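Local coordinates for uncharacterized protein lp_2219 (Lactobacillus plantarum, PDB 3HFQ) that is of unknown function but folds as a seven-bladed beta-propeller of the lactonase family, at residues 92-97 and 146-151; 151-156 and 214-219; 164-169 and 177-182. The protein carries 1 engineered substitution. All coordinates share one frame; numbering follows the deposited sequence.

Contact 1 of 3, residues 92-97 and 146-151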
# COMPACT_ATOMS: atom_id res chain seq x y z
N ALA A 92 -2.93 -7.65 3.57
CA ALA A 92 -4.29 -7.38 3.10
C ALA A 92 -5.28 -8.44 3.60
O ALA A 92 -4.88 -9.55 3.96
CB ALA A 92 -4.32 -7.35 1.57
N VAL A 93 -6.56 -8.09 3.62
CA VAL A 93 -7.60 -9.00 4.09
C VAL A 93 -8.54 -9.45 2.96
O VAL A 93 -8.96 -8.64 2.13
CB VAL A 93 -8.46 -8.36 5.21
CG1 VAL A 93 -9.64 -9.26 5.56
CG2 VAL A 93 -7.60 -8.12 6.46
N ASP A 94 -8.87 -10.74 2.95
CA ASP A 94 -9.79 -11.32 1.98
C ASP A 94 -11.05 -11.61 2.81
O ASP A 94 -11.10 -12.60 3.54
CB ASP A 94 -9.23 -12.64 1.43
CG ASP A 94 -10.06 -13.20 0.29
OD1 ASP A 94 -11.30 -13.02 0.31
OD2 ASP A 94 -9.48 -13.83 -0.62
N GLU A 95 -12.05 -10.74 2.71
CA GLU A 95 -13.28 -10.91 3.48
C GLU A 95 -14.03 -12.20 3.18
O GLU A 95 -14.37 -12.95 4.09
CB GLU A 95 -14.22 -9.73 3.27
CG GLU A 95 -13.79 -8.43 3.94
CD GLU A 95 -13.77 -8.52 5.46
OE1 GLU A 95 -14.42 -9.42 6.02
OE2 GLU A 95 -13.10 -7.67 6.09
N ALA A 96 -14.30 -12.44 1.90
CA ALA A 96 -15.05 -13.63 1.48
C ALA A 96 -14.43 -14.95 1.92
O ALA A 96 -15.13 -15.83 2.43
CB ALA A 96 -15.23 -13.62 -0.04
N ARG A 97 -13.11 -15.09 1.73
CA ARG A 97 -12.41 -16.32 2.10
C ARG A 97 -11.91 -16.34 3.54
O ARG A 97 -11.47 -17.38 4.03
CB ARG A 97 -11.21 -16.55 1.17
CG ARG A 97 -11.53 -16.71 -0.31
CD ARG A 97 -10.28 -17.15 -1.08
NE ARG A 97 -10.54 -17.36 -2.51
CZ ARG A 97 -10.39 -16.43 -3.45
NH1 ARG A 97 -9.98 -15.22 -3.12
NH2 ARG A 97 -10.64 -16.73 -4.72
N THR A 146 0.49 -7.99 -2.29
CA THR A 146 -0.31 -9.21 -2.37
C THR A 146 -1.76 -8.81 -2.09
O THR A 146 -2.17 -8.71 -0.94
CB THR A 146 0.11 -10.26 -1.32
OG1 THR A 146 0.09 -9.66 -0.01
CG2 THR A 146 1.51 -10.80 -1.61
N ASP A 147 -2.52 -8.56 -3.15
CA ASP A 147 -3.92 -8.18 -2.96
C ASP A 147 -4.82 -8.72 -4.06
O ASP A 147 -4.34 -9.14 -5.12
CB ASP A 147 -4.04 -6.65 -2.86
CG ASP A 147 -5.01 -6.21 -1.77
OD1 ASP A 147 -6.03 -6.91 -1.58
OD2 ASP A 147 -4.75 -5.18 -1.11
N LEU A 148 -6.12 -8.71 -3.80
CA LEU A 148 -7.12 -9.26 -4.72
C LEU A 148 -7.40 -8.52 -6.03
O LEU A 148 -7.37 -7.30 -6.10
CB LEU A 148 -8.45 -9.43 -3.96
CG LEU A 148 -8.42 -10.38 -2.76
CD1 LEU A 148 -9.70 -10.23 -1.96
CD2 LEU A 148 -8.24 -11.81 -3.25
N THR A 149 -7.69 -9.30 -7.07
CA THR A 149 -8.02 -8.76 -8.38
C THR A 149 -9.55 -8.67 -8.41
O THR A 149 -10.22 -9.18 -7.52
CB THR A 149 -7.58 -9.71 -9.53
OG1 THR A 149 -8.27 -10.96 -9.40
CG2 THR A 149 -6.08 -9.95 -9.48
N PRO A 150 -10.11 -8.02 -9.44
CA PRO A 150 -11.57 -7.88 -9.55
C PRO A 150 -12.33 -9.21 -9.46
O PRO A 150 -13.43 -9.26 -8.93
CB PRO A 150 -11.75 -7.19 -10.90
CG PRO A 150 -10.52 -6.34 -10.99
CD PRO A 150 -9.44 -7.30 -10.54
N ASP A 151 -11.73 -10.28 -9.99
CA ASP A 151 -12.37 -11.59 -9.97
C ASP A 151 -11.84 -12.48 -8.85
O ASP A 151 -11.93 -13.71 -8.90
CB ASP A 151 -12.23 -12.27 -11.34
CG ASP A 151 -10.79 -12.47 -11.76
OD1 ASP A 151 -9.92 -11.71 -11.30
OD2 ASP A 151 -10.55 -13.39 -12.57
O HOH W 1 -8.17 -6.86 0.03

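Contact 2 of 3, residues 151-156 and 214-219. Engineered in segment 214-219: T218 (natural residue Ala).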
# COMPACT_ATOMS: atom_id res chain seq x y z
N ASP A 151 -11.73 -10.28 -9.99
CA ASP A 151 -12.37 -11.59 -9.97
C ASP A 151 -11.84 -12.48 -8.85
O ASP A 151 -11.93 -13.71 -8.90
CB ASP A 151 -12.23 -12.27 -11.34
CG ASP A 151 -10.79 -12.47 -11.76
OD1 ASP A 151 -9.92 -11.71 -11.30
OD2 ASP A 151 -10.55 -13.39 -12.57
N ASN A 152 -11.28 -11.83 -7.83
CA ASN A 152 -10.76 -12.48 -6.64
C ASN A 152 -9.58 -13.43 -6.75
O ASN A 152 -9.45 -14.38 -5.97
CB ASN A 152 -11.92 -13.15 -5.90
CG ASN A 152 -12.91 -12.14 -5.36
OD1 ASN A 152 -12.58 -11.35 -4.47
ND2 ASN A 152 -14.12 -12.13 -5.91
N ARG A 153 -8.71 -13.18 -7.72
CA ARG A 153 -7.49 -13.95 -7.85
C ARG A 153 -6.53 -13.06 -7.05
O ARG A 153 -6.95 -12.00 -6.57
CB ARG A 153 -7.05 -14.06 -9.31
CG ARG A 153 -8.05 -14.78 -10.21
CD ARG A 153 -7.50 -14.87 -11.63
NE ARG A 153 -8.53 -15.12 -12.64
CZ ARG A 153 -8.79 -16.30 -13.20
NH1 ARG A 153 -8.09 -17.37 -12.85
NH2 ARG A 153 -9.73 -16.41 -14.13
N LEU A 154 -5.28 -13.45 -6.89
CA LEU A 154 -4.34 -12.64 -6.11
C LEU A 154 -3.19 -12.12 -6.96
O LEU A 154 -2.46 -12.89 -7.57
CB LEU A 154 -3.77 -13.45 -4.94
CG LEU A 154 -2.93 -12.65 -3.93
CD1 LEU A 154 -3.87 -11.88 -3.00
CD2 LEU A 154 -2.04 -13.60 -3.11
N ALA A 155 -3.06 -10.80 -7.00
CA ALA A 155 -1.98 -10.17 -7.75
C ALA A 155 -0.80 -10.05 -6.79
O ALA A 155 -0.94 -9.52 -5.69
CB ALA A 155 -2.41 -8.79 -8.23
N VAL A 156 0.35 -10.57 -7.21
CA VAL A 156 1.56 -10.55 -6.39
C VAL A 156 2.68 -9.88 -7.19
O VAL A 156 3.04 -10.34 -8.27
CB VAL A 156 1.97 -11.99 -6.00
CG1 VAL A 156 3.26 -11.99 -5.18
CG2 VAL A 156 0.84 -12.64 -5.20
N LEU A 214 -2.35 -1.00 -17.37
CA LEU A 214 -2.52 -2.38 -17.81
C LEU A 214 -3.99 -2.72 -18.02
O LEU A 214 -4.86 -2.20 -17.32
CB LEU A 214 -1.98 -3.35 -16.75
CG LEU A 214 -0.61 -3.08 -16.12
CD1 LEU A 214 -0.41 -4.02 -14.94
CD2 LEU A 214 0.49 -3.26 -17.16
N LYS A 215 -4.26 -3.58 -19.00
CA LYS A 215 -5.62 -4.04 -19.26
C LYS A 215 -5.68 -5.42 -18.61
O LYS A 215 -4.79 -6.24 -18.81
CB LYS A 215 -5.87 -4.17 -20.76
CG LYS A 215 -7.26 -4.70 -21.12
CD LYS A 215 -8.35 -3.67 -20.88
CE LYS A 215 -9.74 -4.26 -21.07
NZ LYS A 215 -10.06 -5.27 -20.02
N TYR A 216 -6.71 -5.67 -17.81
CA TYR A 216 -6.86 -6.96 -17.15
C TYR A 216 -8.06 -7.71 -17.73
O TYR A 216 -9.11 -7.12 -17.94
CB TYR A 216 -7.06 -6.76 -15.64
CG TYR A 216 -7.21 -8.05 -14.87
CD1 TYR A 216 -6.13 -8.92 -14.69
CD2 TYR A 216 -8.44 -8.41 -14.30
CE1 TYR A 216 -6.27 -10.10 -13.96
CE2 TYR A 216 -8.59 -9.59 -13.57
CZ TYR A 216 -7.50 -10.43 -13.41
OH TYR A 216 -7.63 -11.59 -12.67
N ASP A 217 -7.88 -9.00 -17.98
CA ASP A 217 -8.96 -9.82 -18.52
C ASP A 217 -9.32 -10.91 -17.50
O ASP A 217 -8.50 -11.78 -17.20
CB ASP A 217 -8.53 -10.47 -19.84
CG ASP A 217 -9.66 -11.22 -20.53
OD1 ASP A 217 -10.77 -11.28 -19.96
OD2 ASP A 217 -9.43 -11.74 -21.64
N THR A 218 -10.53 -10.86 -16.97
CA THR A 218 -10.95 -11.86 -15.99
C THR A 218 -10.99 -13.27 -16.57
O THR A 218 -10.81 -14.24 -15.84
CB THR A 218 -12.32 -11.52 -15.40
OG1 THR A 218 -13.30 -11.45 -16.45
CG2 THR A 218 -12.27 -10.18 -14.67
N GLN A 219 -11.20 -13.38 -17.87
CA GLN A 219 -11.26 -14.70 -18.51
C GLN A 219 -9.91 -15.40 -18.51
O GLN A 219 -9.84 -16.63 -18.36
CB GLN A 219 -11.79 -14.58 -19.94
CG GLN A 219 -13.22 -14.06 -20.04
CD GLN A 219 -13.86 -14.33 -21.39
OE1 GLN A 219 -13.30 -14.00 -22.43
NE2 GLN A 219 -15.05 -14.93 -21.36

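Contact 3 of 3, residues 164-169 and 177-182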
# COMPACT_ATOMS: atom_id res chain seq x y z
N VAL A 164 4.83 -9.32 -12.34
CA VAL A 164 3.56 -9.21 -11.66
C VAL A 164 2.87 -10.55 -11.86
O VAL A 164 2.48 -10.91 -12.97
CB VAL A 164 2.66 -8.09 -12.23
CG1 VAL A 164 1.34 -8.06 -11.46
CG2 VAL A 164 3.35 -6.74 -12.11
N TYR A 165 2.75 -11.31 -10.77
CA TYR A 165 2.11 -12.61 -10.82
C TYR A 165 0.64 -12.51 -10.47
O TYR A 165 0.21 -11.61 -9.74
CB TYR A 165 2.74 -13.56 -9.79
CG TYR A 165 4.19 -13.91 -10.00
CD1 TYR A 165 5.21 -13.07 -9.54
CD2 TYR A 165 4.55 -15.12 -10.60
CE1 TYR A 165 6.55 -13.42 -9.69
CE2 TYR A 165 5.88 -15.47 -10.76
CZ TYR A 165 6.88 -14.63 -10.30
OH TYR A 165 8.20 -15.00 -10.44
N VAL A 166 -0.14 -13.44 -11.00
CA VAL A 166 -1.55 -13.53 -10.66
C VAL A 166 -1.71 -14.98 -10.23
O VAL A 166 -1.35 -15.89 -10.97
CB VAL A 166 -2.48 -13.24 -11.85
CG1 VAL A 166 -3.92 -13.53 -11.45
CG2 VAL A 166 -2.35 -11.78 -12.26
N TYR A 167 -2.23 -15.18 -9.02
CA TYR A 167 -2.43 -16.51 -8.45
C TYR A 167 -3.89 -16.79 -8.14
O TYR A 167 -4.63 -15.89 -7.74
CB TYR A 167 -1.69 -16.66 -7.13
CG TYR A 167 -0.19 -16.76 -7.20
CD1 TYR A 167 0.43 -18.00 -7.38
CD2 TYR A 167 0.62 -15.63 -7.05
CE1 TYR A 167 1.83 -18.11 -7.42
CE2 TYR A 167 2.00 -15.73 -7.08
CZ TYR A 167 2.60 -16.97 -7.25
OH TYR A 167 3.97 -17.06 -7.28
N ASN A 168 -4.30 -18.05 -8.30
CA ASN A 168 -5.65 -18.44 -7.95
C ASN A 168 -5.52 -18.83 -6.48
O ASN A 168 -4.48 -19.33 -6.06
CB ASN A 168 -6.11 -19.63 -8.79
CG ASN A 168 -6.32 -19.26 -10.23
OD1 ASN A 168 -6.96 -18.25 -10.53
ND2 ASN A 168 -5.80 -20.07 -11.15
N VAL A 169 -6.57 -18.60 -5.70
CA VAL A 169 -6.53 -18.91 -4.28
C VAL A 169 -7.56 -19.98 -3.92
O VAL A 169 -8.70 -19.91 -4.36
CB VAL A 169 -6.84 -17.66 -3.43
CG1 VAL A 169 -6.55 -17.93 -1.96
CG2 VAL A 169 -6.04 -16.48 -3.93
N GLU A 177 -0.23 -20.53 -9.43
CA GLU A 177 -0.05 -19.57 -10.52
C GLU A 177 -1.03 -19.64 -11.68
O GLU A 177 -1.44 -20.72 -12.12
CB GLU A 177 1.38 -19.65 -11.07
CG GLU A 177 1.64 -20.82 -12.01
CD GLU A 177 2.01 -22.10 -11.30
OE1 GLU A 177 1.78 -22.20 -10.07
OE2 GLU A 177 2.53 -23.02 -11.97
N GLN A 178 -1.40 -18.46 -12.17
CA GLN A 178 -2.33 -18.31 -13.29
C GLN A 178 -1.63 -17.60 -14.44
O GLN A 178 -1.77 -17.98 -15.60
CB GLN A 178 -3.55 -17.49 -12.84
CG GLN A 178 -4.57 -17.17 -13.93
CD GLN A 178 -5.22 -18.41 -14.52
OE1 GLN A 178 -5.36 -19.43 -13.85
NE2 GLN A 178 -5.64 -18.32 -15.78
N SER A 179 -0.86 -16.56 -14.12
CA SER A 179 -0.15 -15.81 -15.14
C SER A 179 0.98 -14.99 -14.54
O SER A 179 1.05 -14.79 -13.33
CB SER A 179 -1.10 -14.86 -15.86
OG SER A 179 -1.57 -13.84 -14.97
N VAL A 180 1.87 -14.51 -15.41
CA VAL A 180 2.99 -13.69 -14.96
C VAL A 180 3.32 -12.67 -16.03
O VAL A 180 3.61 -13.01 -17.18
CB VAL A 180 4.25 -14.55 -14.66
CG1 VAL A 180 4.64 -15.36 -15.87
CG2 VAL A 180 5.39 -13.64 -14.22
N LEU A 181 3.25 -11.40 -15.65
CA LEU A 181 3.56 -10.30 -16.55
C LEU A 181 4.99 -9.85 -16.26
O LEU A 181 5.34 -9.57 -15.12
CB LEU A 181 2.61 -9.13 -16.32
CG LEU A 181 2.92 -7.83 -17.07
CD1 LEU A 181 2.65 -8.02 -18.57
CD2 LEU A 181 2.07 -6.71 -16.50
N THR A 182 5.82 -9.79 -17.30
CA THR A 182 7.19 -9.37 -17.12
C THR A 182 7.35 -7.94 -17.63
O THR A 182 7.01 -7.64 -18.77
CB THR A 182 8.16 -10.29 -17.90
OG1 THR A 182 8.08 -11.62 -17.37
CG2 THR A 182 9.59 -9.78 -17.76
O HOH W 2 0.17 -11.53 -14.55

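Contact 1 of 3, residues 92-97 and 146-151
At the seam between two successive propeller blades, L148 of one blade lays its two methyl groups against D94 and R97 of the other. The L148 and D94 side chains cross at about a right angle. D94 CG stands anti to the backbone N (chi1 -172°), which brings it 3.7 Å from L148 CD1. L148 CD2 comes within 3.5 Å of D94 OD2. L148 CD2 also sits at the edge of the R97 guanidinium, 3.8 Å from R97 NH1. D94 OD2 forms a salt bridge of 2.9 Å with R97 NH1 through its syn lone pair, and it also bonds Y101 OH. D94 OD1 accepts from R97 N, an Asx motif at the end of the strand. In the beta-propeller, 90-94 and 143-148 are the first strands of their blades. The axes of the short strands 92-94 and 146-148 come within 7.2 Å, at 35°, and no direct hydrogen bond crosses between them. A water spans the gap, donating to V93 O (2.9 Å) and to D147 OD1 (2.7 Å). D147 OD1 also takes L148 N on its anti lone pair, while D147 OD2 bonds Y90 OH. A92 CB packs on this carboxylate, 3.5 Å from D147 OD2.

Contact 2 of 3, residues 151-156 and 214-219
D151 and R153 of one propeller blade grip Y216 and the backbone at T218 of the next. D151 lies in the turn between the first two strands of its blade. Y216 lies on strand 210-217, and T218 follows in the chain.

The hydrogen bonds centre on the D151 carboxylate. Y216 OH donates to D151 OD1 over 2.7 Å, on the syn side and close to the carboxylate plane. The ring and the carboxylate are turned 68° apart, and the oxygen meets the ring at its edge. D151 OD1 has a second donor in T149 OG1, so two hydroxyls hold this oxygen. D151 CG takes the crowded position between the backbone N and the carbonyl carbon (chi1 60°), which sets the carboxylate carbon beside Y216 OH.

The charged pair is R153 with D151. R153 NE meets D151 OD2 at 2.7 Å in a salt bridge, somewhat tilted from both flat groups. R153 NH2 reaches across to T218 O at 3.0 Å, with an angle of 151° at the hydrogen. R153 NH1 bonds N168 OD1, so each guanidinium nitrogen has a partner. This would probably keep the group from turning. The guanidinium also joins two acceptors, D151 OD2 and T218 O, which lie 3.4 Å apart.

Van der Waals contacts complete the join. R153 CD touches Y216 OH at 3.4 Å. T218 is an engineered residue, alanine in the natural sequence, and its CG2 lies 3.9 Å from D151 CB. Outside the two segments, the F194 ring meets that of Y216 edge-to-face.

D217 forms an Asx turn next to the bond from R153 to T218. The peptide whose carbonyl is T218 O also gives its N-H, that of Q219, to D217 OD1 at 3.0 Å.

Contact 3 of 3, residues 164-169 and 177-182
V166 faces two residues at once, Q178 and S179, in a classic beta bulge. V166 O accepts from both: Q178 N at 2.8 Å and S179 N at 3.3 Å. The extra residue shifts the register by one, so that Y167 pairs with E177. Before the bulge the hairpin is regular antiparallel sheet. V166 N bonds S179 O, and V164 exchanges two backbone bonds with L181.

Y165 and V180 stand side by side on one face, pointing the same way. V180 CG2 lies over the Y165 ring, 4.1 Å from its centroid and 19° off the normal, a CH-pi contact. V180 CG2 is anti to the backbone N, which sets it over the ring; CG1 sits between the backbone N and the carbonyl carbon (chi1 57°).

V164, V166, S179 and L181 share the other face. S179 OG packs 3.3 Å from V166 CB, and it also bonds G221 O. A water donates to S179 OG and to V164 O, 2.9 Å from each.

Past the bulge, the Y167 ring lies against the backbone of E177, with Y167 CD1 3.3 Å from E177 N. N168 ND2 donates to Q178 OE1 at 2.8 Å, with the two amide planes 55° apart. An alanine at N168 would probably cost Q178 OE1 its bond from ND2 and R153 NH1 its bond to OD1, leaving the Q178 amide held chiefly through its NE2 bond to T220 O.

The hairpin forms the outer half of its four-stranded blade. Strand 163-169 is bonded to 154-158 on its other side, through Y165 with V156 and Y167 with L154. Strand 175-182 is the last of the sheet, and F223 of strand 222-230 in the next blade packs on V164, V166 and L181.

Overall arrangement
All three contacts involve the blade built from strands 143-148, 154-158, 163-169 and 175-182. Contact 1 joins its first strand to the preceding blade, contact 2 joins the turn after that strand to the following blade, and contact 3 pairs its last two strands. Contact 1 closes at D151, where contact 2 opens, and contact 3 falls between the two segments of contact 2. Centres of contacts 1 and 2 are about 11 Å apart, those of 2 and 3 about 8 Å, and those of 1 and 3 about 14 Å. Backbone pairing of strand 154-158 with both neighbours connects them. One blade is thus held within itself and to both adjoining blades.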